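UDP-glucose 4-epimerase (Brucella ovis, PDB 4WOK) probably interconverts UDP-glucose and UDP-galactose by inverting the configuration at sugar carbon C4, with bound NAD as the transient hydride carrier. Local coordinates at residues G24-K29 and S182-D187; L176-A181 and T237-A242; G106-L111 and A163-A168. The protein carries 2 engineered substitutions. All blocks are in the same frame, centred on the assembly; numbering follows the deposited sequence.

Contact 1: G24-K29 and S182-D187; sequences GSHTAK and SGADID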
loop_
_atom_site.group_PDB
_atom_site.type_symbol
_atom_site.label_atom_id
_atom_site.label_comp_id
_atom_site.label_asym_id
_atom_site.label_seq_id
_atom_site.Cartn_x
_atom_site.Cartn_y
_atom_site.Cartn_z
ATOM N N GLY A 24 -5.456 3.062 4.017
ATOM C CA GLY A 24 -6.500 4.060 3.792
ATOM C C GLY A 24 -6.896 4.764 5.082
ATOM O O GLY A 24 -7.099 5.968 5.088
ATOM N N SER A 25 -7.015 4.017 6.180
ATOM C CA SER A 25 -7.398 4.628 7.451
ATOM C C SER A 25 -6.283 5.538 7.958
ATOM O O SER A 25 -6.562 6.627 8.473
ATOM C CB SER A 25 -7.753 3.571 8.512
ATOM O OG SER A 25 -6.649 2.715 8.812
ATOM N N HIS A 26 -5.024 5.120 7.803
ATOM C CA HIS A 26 -3.913 6.003 8.181
ATOM C C HIS A 26 -3.913 7.290 7.352
ATOM O O HIS A 26 -3.555 8.377 7.841
ATOM C CB HIS A 26 -2.569 5.289 8.028
ATOM C CG HIS A 26 -2.249 4.360 9.160
ATOM N ND1 HIS A 26 -2.762 3.087 9.242
ATOM C CD2 HIS A 26 -1.465 4.528 10.255
ATOM C CE1 HIS A 26 -2.312 2.503 10.346
ATOM N NE2 HIS A 26 -1.527 3.356 10.975
ATOM N N THR A 27 -4.300 7.159 6.090
ATOM C CA THR A 27 -4.326 8.308 5.193
ATOM C C THR A 27 -5.475 9.246 5.547
ATOM O O THR A 27 -5.316 10.470 5.513
ATOM C CB THR A 27 -4.432 7.844 3.733
ATOM O OG1 THR A 27 -3.275 7.053 3.428
ATOM C CG2 THR A 27 -4.522 9.045 2.771
ATOM N N ALA A 28 -6.625 8.675 5.906
ATOM C CA ALA A 28 -7.753 9.473 6.404
ATOM C C ALA A 28 -7.369 10.264 7.663
ATOM O O ALA A 28 -7.673 11.458 7.779
ATOM C CB ALA A 28 -8.949 8.571 6.688
ATOM N N LYS A 29 -6.713 9.600 8.614
ATOM C CA LYS A 29 -6.227 10.283 9.819
ATOM C C LYS A 29 -5.338 11.465 9.451
ATOM O O LYS A 29 -5.481 12.566 10.005
ATOM C CB LYS A 29 -5.458 9.300 10.717
ATOM C CG LYS A 29 -4.814 9.927 11.961
ATOM C CD LYS A 29 -4.221 8.840 12.868
ATOM C CE LYS A 29 -3.866 9.363 14.252
ATOM N NZ LYS A 29 -2.590 10.123 14.255
ATOM N N SER A 182 4.239 -1.116 6.086
ATOM C CA SER A 182 4.581 -1.678 7.381
ATOM C C SER A 182 4.423 -0.653 8.502
ATOM O O SER A 182 4.107 0.511 8.254
ATOM C CB SER A 182 6.013 -2.215 7.353
ATOM O OG SER A 182 6.925 -1.192 6.991
ATOM N N GLY A 183 4.656 -1.099 9.731
ATOM C CA GLY A 183 4.526 -0.255 10.900
ATOM C C GLY A 183 3.070 0.061 11.195
ATOM O O GLY A 183 2.150 -0.616 10.708
ATOM N N ALA A 184 2.868 1.088 12.014
ATOM C CA ALA A 184 1.531 1.543 12.374
ATOM C C ALA A 184 1.653 2.951 12.925
ATOM O O ALA A 184 2.767 3.427 13.165
ATOM C CB ALA A 184 0.888 0.609 13.395
ATOM N N ASP A 185 0.515 3.618 13.113
ATOM C CA ASP A 185 0.522 5.000 13.593
ATOM C C ASP A 185 1.355 5.126 14.871
ATOM O O ASP A 185 1.255 4.283 15.764
ATOM C CB ASP A 185 -0.894 5.507 13.857
ATOM C CG ASP A 185 -0.890 6.925 14.395
ATOM O OD1 ASP A 185 -0.682 7.855 13.585
ATOM O OD2 ASP A 185 -1.052 7.102 15.625
ATOM N N ILE A 186 2.185 6.163 14.954
ATOM C CA ILE A 186 3.115 6.289 16.085
ATOM C C ILE A 186 2.396 6.302 17.445
ATOM O O ILE A 186 2.943 5.834 18.451
ATOM C CB ILE A 186 3.989 7.556 15.950
ATOM C CG1 ILE A 186 4.994 7.651 17.103
ATOM C CG2 ILE A 186 3.133 8.796 15.903
ATOM C CD1 ILE A 186 6.015 6.539 17.120
ATOM N N ASP A 187 1.160 6.792 17.476
ATOM C CA ASP A 187 0.468 6.951 18.748
ATOM C C ASP A 187 -0.296 5.709 19.196
ATOM O O ASP A 187 -0.942 5.716 20.245
ATOM C CB ASP A 187 -0.453 8.165 18.680
ATOM C CG ASP A 187 0.321 9.469 18.808
ATOM O OD1 ASP A 187 1.293 9.500 19.597
ATOM O OD2 ASP A 187 -0.017 10.451 18.116
HETATM O O HOH W 1 -2.830 11.015 17.087
HETATM O O HOH W 2 -0.642 10.284 15.727
#
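His-26 turns its ring edge to the backbone N and CB of Asp-185, with NE2 3.7 Å from Asp-185 CB and 3.0 Å from Asp-185 N. The helix carrying it, 22-33, is the first helix of the Rossmann fold, and Gly-24 is probably the last glycine of the GxGxxG motif; the partner is a loop that leaves strand 180-182. Asp-185 N lies in the ring plane and donates to NE2, but the N-H...N angle of 125° makes this a weak bond. On the other ring nitrogen, ND1 bonds to the carbonyl oxygen of Phe-22 one turn earlier in the helix. That pairing is consistent with a neutral ring protonated at ND1, which leaves NE2 to accept.

One turn on, Lys-29, partly exposed, reaches the same aspartate. In the conformer described, one of two in the model, its chain runs extended until a bend at the last torsion (chi4 -78°) turns NZ onto Asp-185 OD1, 3.0 Å away, in a salt bridge. The ammonium comes in from above the carboxylate, 41° out of its plane, while Lys-29 CE brushes the same OD1 at 3.6 Å. With Asp-185 CG anti to its own backbone N, the residue meets His-26 with its backbone N and CB, and sends its carboxylate on to Lys-29. A water extends the charged cluster, accepting from Lys-29 NZ and donating to Asp-187 OD2. The loop turns back on itself in an Asx turn, where Asp-187 N donates to Asp-185 OD2 at 2.9 Å.

Contact 2: L176-A181 and T237-A242; sequences LRYFNA and TDLARA. With NAD (nicotinamide-adenine-dinucleotide), chain B.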
loop_
_atom_site.group_PDB
_atom_site.type_symbol
_atom_site.label_atom_id
_atom_site.label_comp_id
_atom_site.label_asym_id
_atom_site.label_seq_id
_atom_site.Cartn_x
_atom_site.Cartn_y
_atom_site.Cartn_z
ATOM N N LEU A 176 0.995 5.727 -7.356
ATOM C CA LEU A 176 2.054 5.572 -6.367
ATOM C C LEU A 176 2.408 4.100 -6.205
ATOM O O LEU A 176 1.563 3.287 -5.824
ATOM C CB LEU A 176 1.631 6.179 -5.028
ATOM C CG LEU A 176 1.337 7.684 -5.039
ATOM C CD1 LEU A 176 0.758 8.125 -3.698
ATOM C CD2 LEU A 176 2.584 8.512 -5.380
ATOM N N ARG A 177 3.664 3.773 -6.501
ATOM C CA ARG A 177 4.140 2.397 -6.491
ATOM C C ARG A 177 5.030 2.144 -5.274
ATOM O O ARG A 177 5.949 2.915 -4.995
ATOM C CB ARG A 177 4.922 2.082 -7.779
ATOM C CG ARG A 177 4.179 2.372 -9.079
ATOM C CD ARG A 177 5.092 2.153 -10.289
ATOM N NE ARG A 177 4.434 2.455 -11.559
ATOM C CZ ARG A 177 5.073 2.928 -12.631
ATOM N NH1 ARG A 177 6.381 3.152 -12.583
ATOM N NH2 ARG A 177 4.410 3.173 -13.752
ATOM N N TYR A 178 4.757 1.065 -4.547
ATOM C CA TYR A 178 5.608 0.695 -3.419
ATOM C C TYR A 178 5.498 -0.797 -3.183
ATOM O O TYR A 178 4.606 -1.454 -3.735
ATOM C CB TYR A 178 5.230 1.482 -2.159
ATOM C CG TYR A 178 3.740 1.477 -1.848
ATOM C CD1 TYR A 178 2.868 2.368 -2.478
ATOM C CD2 TYR A 178 3.218 0.600 -0.909
ATOM C CE1 TYR A 178 1.518 2.362 -2.195
ATOM C CE2 TYR A 178 1.875 0.593 -0.606
ATOM C CZ TYR A 178 1.026 1.471 -1.256
ATOM O OH TYR A 178 -0.320 1.457 -0.961
ATOM N N PHE A 179 6.405 -1.335 -2.370
ATOM C CA PHE A 179 6.443 -2.778 -2.137
ATOM C C PHE A 179 5.636 -3.236 -0.916
ATOM O O PHE A 179 4.591 -3.877 -1.062
ATOM C CB PHE A 179 7.896 -3.250 -1.992
ATOM C CG PHE A 179 8.573 -3.549 -3.305
ATOM C CD1 PHE A 179 8.177 -4.643 -4.070
ATOM C CD2 PHE A 179 9.599 -2.742 -3.776
ATOM C CE1 PHE A 179 8.799 -4.929 -5.278
ATOM C CE2 PHE A 179 10.228 -3.021 -4.977
ATOM C CZ PHE A 179 9.826 -4.119 -5.731
ATOM N N ASN A 180 6.137 -2.939 0.280
ATOM C CA ASN A 180 5.529 -3.443 1.505
ATOM C C ASN A 180 5.211 -2.363 2.513
ATOM O O ASN A 180 6.116 -1.761 3.094
ATOM C CB ASN A 180 6.441 -4.472 2.187
ATOM C CG ASN A 180 6.697 -5.691 1.326
ATOM O OD1 ASN A 180 5.787 -6.473 1.054
ATOM N ND2 ASN A 180 7.947 -5.875 0.915
ATOM N N ALA A 181 3.922 -2.151 2.744
ATOM C CA ALA A 181 3.467 -1.245 3.787
ATOM C C ALA A 181 3.713 -1.879 5.142
ATOM O O ALA A 181 3.397 -3.040 5.341
ATOM C CB ALA A 181 2.000 -0.938 3.619
ATOM N N THR A 237 2.657 5.440 7.744
ATOM C CA THR A 237 2.468 6.878 7.928
ATOM C C THR A 237 3.164 7.648 6.814
ATOM O O THR A 237 2.650 8.669 6.338
ATOM C CB THR A 237 2.981 7.350 9.297
ATOM O OG1 THR A 237 2.274 6.642 10.323
ATOM C CG2 THR A 237 2.738 8.848 9.470
ATOM N N ASP A 238 4.333 7.164 6.395
ATOM C CA ASP A 238 5.018 7.729 5.237
ATOM C C ASP A 238 4.155 7.566 3.983
ATOM O O ASP A 238 4.104 8.456 3.139
ATOM C CB ASP A 238 6.383 7.070 5.028
ATOM C CG ASP A 238 7.478 7.692 5.897
ATOM O OD1 ASP A 238 7.439 8.927 6.103
ATOM O OD2 ASP A 238 8.370 6.945 6.370
ATOM N N LEU A 239 3.481 6.428 3.859
ATOM C CA LEU A 239 2.575 6.225 2.720
ATOM C C LEU A 239 1.434 7.227 2.770
ATOM O O LEU A 239 1.081 7.815 1.750
ATOM C CB LEU A 239 2.029 4.788 2.690
ATOM C CG LEU A 239 3.053 3.730 2.280
ATOM C CD1 LEU A 239 2.497 2.339 2.513
ATOM C CD2 LEU A 239 3.488 3.909 0.835
ATOM N N ALA A 240 0.857 7.418 3.952
ATOM C CA ALA A 240 -0.187 8.427 4.129
ATOM C C ALA A 240 0.318 9.796 3.670
ATOM O O ALA A 240 -0.324 10.472 2.870
ATOM C CB ALA A 240 -0.638 8.486 5.582
ATOM N N ARG A 241 1.493 10.177 4.161
ATOM C CA ARG A 241 2.092 11.460 3.782
ATOM C C ARG A 241 2.190 11.628 2.259
ATOM O O ARG A 241 1.800 12.666 1.717
ATOM C CB ARG A 241 3.480 11.606 4.422
ATOM C CG ARG A 241 3.464 11.652 5.955
ATOM C CD ARG A 241 4.886 11.832 6.545
ATOM N NE ARG A 241 5.616 12.894 5.854
ATOM C CZ ARG A 241 6.701 12.696 5.112
ATOM N NH1 ARG A 241 7.214 11.480 4.991
ATOM N NH2 ARG A 241 7.285 13.720 4.504
ATOM N N ALA A 242 2.694 10.608 1.571
ATOM C CA ALA A 242 2.885 10.699 0.125
ATOM C C ALA A 242 1.562 10.812 -0.639
ATOM O O ALA A 242 1.471 11.526 -1.640
ATOM C CB ALA A 242 3.655 9.510 -0.370
HETATM P PA NAD B . -6.601 -3.416 3.165
HETATM O O1A NAD B . -7.329 -4.634 2.627
HETATM O O2A NAD B . -6.393 -3.137 4.624
HETATM O O5B NAD B . -7.565 -2.079 2.631
HETATM C C5B NAD B . -8.323 -2.419 1.491
HETATM C C4B NAD B . -9.659 -1.653 1.675
HETATM O O4B NAD B . -10.414 -1.669 0.456
HETATM C C3B NAD B . -10.408 -2.475 2.730
HETATM O O3B NAD B . -10.917 -1.575 3.682
HETATM C C2B NAD B . -11.531 -3.143 1.898
HETATM O O2B NAD B . -12.664 -3.318 2.654
HETATM C C1B NAD B . -11.762 -2.059 0.784
HETATM N N9A NAD B . -12.273 -2.647 -0.470
HETATM C C8A NAD B . -11.779 -3.751 -1.199
HETATM N N7A NAD B . -12.478 -3.983 -2.316
HETATM C C5A NAD B . -13.469 -2.993 -2.308
HETATM C C6A NAD B . -14.522 -2.709 -3.205
HETATM N N6A NAD B . -14.711 -3.486 -4.324
HETATM N N1A NAD B . -15.349 -1.666 -2.961
HETATM C C2A NAD B . -15.126 -0.926 -1.826
HETATM N N3A NAD B . -14.165 -1.089 -0.871
HETATM C C4A NAD B . -13.348 -2.146 -1.169
HETATM O O3 NAD B . -5.317 -3.454 2.198
HETATM P PN NAD B . -4.209 -2.296 2.406
HETATM O O1N NAD B . -4.569 -1.061 3.182
HETATM O O2N NAD B . -2.933 -3.054 2.523
HETATM O O5D NAD B . -3.797 -1.707 0.834
HETATM C C5D NAD B . -4.826 -1.109 0.216
HETATM C C4D NAD B . -4.249 -0.551 -1.085
HETATM O O4D NAD B . -2.768 -0.501 -0.973
HETATM C C3D NAD B . -4.543 -1.534 -2.237
HETATM O O3D NAD B . -4.674 -0.747 -3.378
HETATM C C2D NAD B . -3.244 -2.345 -2.280
HETATM O O2D NAD B . -2.942 -2.881 -3.506
HETATM C C1D NAD B . -2.264 -1.164 -2.086
HETATM N N1N NAD B . -0.869 -1.742 -1.738
HETATM C C2N NAD B . -0.697 -2.277 -0.464
HETATM C C3N NAD B . 0.575 -2.812 -0.127
HETATM C C7N NAD B . 0.774 -3.396 1.246
HETATM O O7N NAD B . 1.878 -3.837 1.581
HETATM N N7N NAD B . -0.299 -3.423 2.114
HETATM C C4N NAD B . 1.598 -2.795 -1.077
HETATM C C5N NAD B . 1.389 -2.254 -2.346
HETATM C C6N NAD B . 0.133 -1.725 -2.675
#
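Ala-181 N donates to the carboxamide oxygen O7N of NAD over 2.9 Å, nearly straight at 163°, while its methyl group touches Leu-239 of helix 236-251. The two segments meet beside the nicotinamide of a Rossmann-type cofactor site, where the chain leaves strand 172-177 of the parallel sheet and enters strand 180-182.

Leu-239 is the wedge. Its CD2 stands over the centre of the Tyr-178 ring, 3.6 Å from the centroid and only 9° off the normal, a clean CH-pi contact. Its other methyl, CD1, fills the corner between the ring and Ala-181, and the 3.5 Å from CD1 to Ala-181 CB is tighter than usual for two carbons. Tyr-178 holds CG between its backbone N and carbonyl carbon (chi1 49°), which presents the ring to the leucine on one side and to the cofactor on the other. The nicotinamide approaches obliquely, with Tyr-178 CE2 3.4 Å from NAD C4N. The phenol oxygen bonds to Ser-125 OG, which fixes the far end of the ring close to the nicotinamide ribose.

Phe-179 adds its carbonyl oxygen, 3.2 Å from NAD C4N, the carbon that carries hydride in such enzymes. At the strand end of the contact, Leu-176 CD1 rests 4.0 Å from Ala-242 O.

Contact 3: G106-L111 and A163-A168; sequences GTQSLL and ADYAVA
Tyr-165 reaches across from helix 150-169 and lays its ring against Leu-111 of helix 96-116, with its hydroxyl beside Gln-108. The leucine touches the ring in two places. Its CB lies on the same side of the ring plane as CD1, near the CD2-CE2 bond, 3.6 Å from Tyr-165 CD2 and equally 3.6 Å from Tyr-165 CE2. Its CD1 rises over one face, displaced toward the rim and 4.2 Å from Tyr-165 CG. Because Leu-111 keeps CG beside its backbone N, anti to the carbonyl carbon, the branched end is carried over the ring toward the root of the tyrosine while CB stays by CD2 and CE2.

Gln-108, one turn earlier, sends its side chain out fully stretched, with CG opposite the backbone N (chi1 -179°). The CA-CB bond does not aim at the other helix, yet this extension brings the amide up to the phenol. NE2 donates to Tyr-165 OH at 3.3 Å, a long and bent bond (136°) in which the oxygen is tilted from the amide plane. Gln-108 CG also lies 3.4 Å from Tyr-165 OH. The amide stands almost perpendicular to the ring, at 86°. The stronger polar partner of the hydroxyl is Asp-112 OD1, so the phenol probably gives its proton there while receiving the N-H of Gln-108.

Met-161 and Leu-162, also of helix 150-169, pack on Leu-111 as well. This is the side-by-side packing of two successive beta-alpha-beta crossover helices on one face of a Rossmann fold.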
loop_
_atom_site.group_PDB
_atom_site.type_symbol
_atom_site.label_atom_id
_atom_site.label_comp_id
_atom_site.label_asym_id
_atom_site.label_seq_id
_atom_site.Cartn_x
_atom_site.Cartn_y
_atom_site.Cartn_z
ATOM N N GLY A 106 -13.371 -3.027 -10.880
ATOM C CA GLY A 106 -13.629 -2.067 -9.814
ATOM C C GLY A 106 -13.009 -0.705 -10.107
ATOM O O GLY A 106 -13.625 0.344 -9.893
ATOM N N THR A 107 -11.768 -0.699 -10.571
ATOM C CA THR A 107 -11.133 0.576 -10.896
ATOM C C THR A 107 -11.852 1.257 -12.064
ATOM O O THR A 107 -12.046 2.469 -12.049
ATOM C CB THR A 107 -9.635 0.381 -11.218
ATOM O OG1 THR A 107 -8.977 -0.082 -10.030
ATOM C CG2 THR A 107 -8.990 1.713 -11.673
ATOM N N GLN A 108 -12.280 0.495 -13.067
ATOM C CA GLN A 108 -12.965 1.143 -14.182
ATOM C C GLN A 108 -14.253 1.797 -13.696
ATOM O O GLN A 108 -14.598 2.905 -14.112
ATOM C CB GLN A 108 -13.303 0.179 -15.329
ATOM C CG GLN A 108 -14.010 0.985 -16.455
ATOM C CD GLN A 108 -14.363 0.164 -17.680
ATOM O OE1 GLN A 108 -14.149 -1.045 -17.722
ATOM N NE2 GLN A 108 -14.914 0.828 -18.686
ATOM N N SER A 109 -14.952 1.121 -12.800
ATOM C CA SER A 109 -16.174 1.676 -12.249
ATOM C C SER A 109 -15.856 2.996 -11.521
ATOM O O SER A 109 -16.570 3.988 -11.664
ATOM C CB SER A 109 -16.829 0.661 -11.313
ATOM O OG SER A 109 -18.051 1.146 -10.798
ATOM N N LEU A 110 -14.774 3.015 -10.752
ATOM C CA LEU A 110 -14.392 4.232 -10.044
ATOM C C LEU A 110 -14.031 5.345 -11.015
ATOM O O LEU A 110 -14.424 6.501 -10.822
ATOM C CB LEU A 110 -13.224 3.963 -9.091
ATOM C CG LEU A 110 -12.641 5.221 -8.434
ATOM C CD1 LEU A 110 -13.586 5.809 -7.395
ATOM C CD2 LEU A 110 -11.288 4.908 -7.813
ATOM N N LEU A 111 -13.285 5.014 -12.068
ATOM C CA LEU A 111 -12.871 6.052 -13.009
ATOM C C LEU A 111 -14.064 6.556 -13.805
ATOM O O LEU A 111 -14.138 7.744 -14.135
ATOM C CB LEU A 111 -11.776 5.533 -13.943
ATOM C CG LEU A 111 -10.458 5.149 -13.244
ATOM C CD1 LEU A 111 -9.460 4.787 -14.307
ATOM C CD2 LEU A 111 -9.899 6.311 -12.374
ATOM N N ALA A 163 -4.020 6.205 -17.672
ATOM C CA ALA A 163 -3.438 6.963 -18.780
ATOM C C ALA A 163 -4.455 7.160 -19.901
ATOM O O ALA A 163 -4.571 8.251 -20.446
ATOM C CB ALA A 163 -2.190 6.273 -19.308
ATOM N N ASP A 164 -5.205 6.110 -20.223
ATOM C CA ASP A 164 -6.210 6.182 -21.291
ATOM C C ASP A 164 -7.366 7.103 -20.954
ATOM O O ASP A 164 -7.881 7.797 -21.835
ATOM C CB ASP A 164 -6.773 4.797 -21.610
ATOM C CG ASP A 164 -5.757 3.893 -22.276
ATOM O OD1 ASP A 164 -4.774 4.416 -22.838
ATOM O OD2 ASP A 164 -5.945 2.657 -22.234
ATOM N N TYR A 165 -7.787 7.090 -19.690
ATOM C CA TYR A 165 -8.849 7.984 -19.231
ATOM C C TYR A 165 -8.369 9.437 -19.185
ATOM O O TYR A 165 -9.147 10.381 -19.393
ATOM C CB TYR A 165 -9.359 7.526 -17.865
ATOM C CG TYR A 165 -10.507 6.547 -17.960
ATOM C CD1 TYR A 165 -10.389 5.372 -18.708
ATOM C CD2 TYR A 165 -11.707 6.781 -17.291
ATOM C CE1 TYR A 165 -11.445 4.471 -18.802
ATOM C CE2 TYR A 165 -12.768 5.872 -17.374
ATOM C CZ TYR A 165 -12.626 4.719 -18.128
ATOM O OH TYR A 165 -13.661 3.815 -18.228
ATOM N N ALA A 166 -7.080 9.630 -18.932
ATOM C CA ALA A 166 -6.517 10.976 -19.007
ATOM C C ALA A 166 -6.588 11.492 -20.442
ATOM O O ALA A 166 -6.985 12.634 -20.684
ATOM C CB ALA A 166 -5.079 10.990 -18.504
ATOM N N VAL A 167 -6.190 10.653 -21.392
ATOM C CA VAL A 167 -6.250 11.026 -22.798
ATOM C C VAL A 167 -7.682 11.362 -23.205
ATOM O O VAL A 167 -7.944 12.403 -23.805
ATOM C CB VAL A 167 -5.710 9.914 -23.718
ATOM C CG1 VAL A 167 -6.107 10.186 -25.173
ATOM C CG2 VAL A 167 -4.202 9.798 -23.592
ATOM N N ALA A 168 -8.618 10.495 -22.847
ATOM C CA ALA A 168 -9.973 10.625 -23.362
ATOM C C ALA A 168 -10.822 11.642 -22.612
ATOM O O ALA A 168 -11.680 12.295 -23.208
ATOM C CB ALA A 168 -10.655 9.282 -23.323
#

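In the fold
Contact 2 lies about 6 Å and contact 1 about 11 Å from the centre of the chain, and they are neighbours, touching where Thr-27 and His-26 pack on Ala-240. Helix 22-33, the loop of contact 1 and helix 236-251 pack against one another, since Asp-185 also touches Thr-237. Contact 3 is more peripheral, about 20 Å from the chain centre, and touches neither; helix 150-169 joins it to contact 2 by running on into strand 172-177. The chemistry follows position: contact 2 is wholly buried and apolar across its segments beside the cofactor, contact 1 passes from a buried imidazole to a hydrated salt bridge, and contact 3 pairs aromatic packing with a partly exposed glutamine amide.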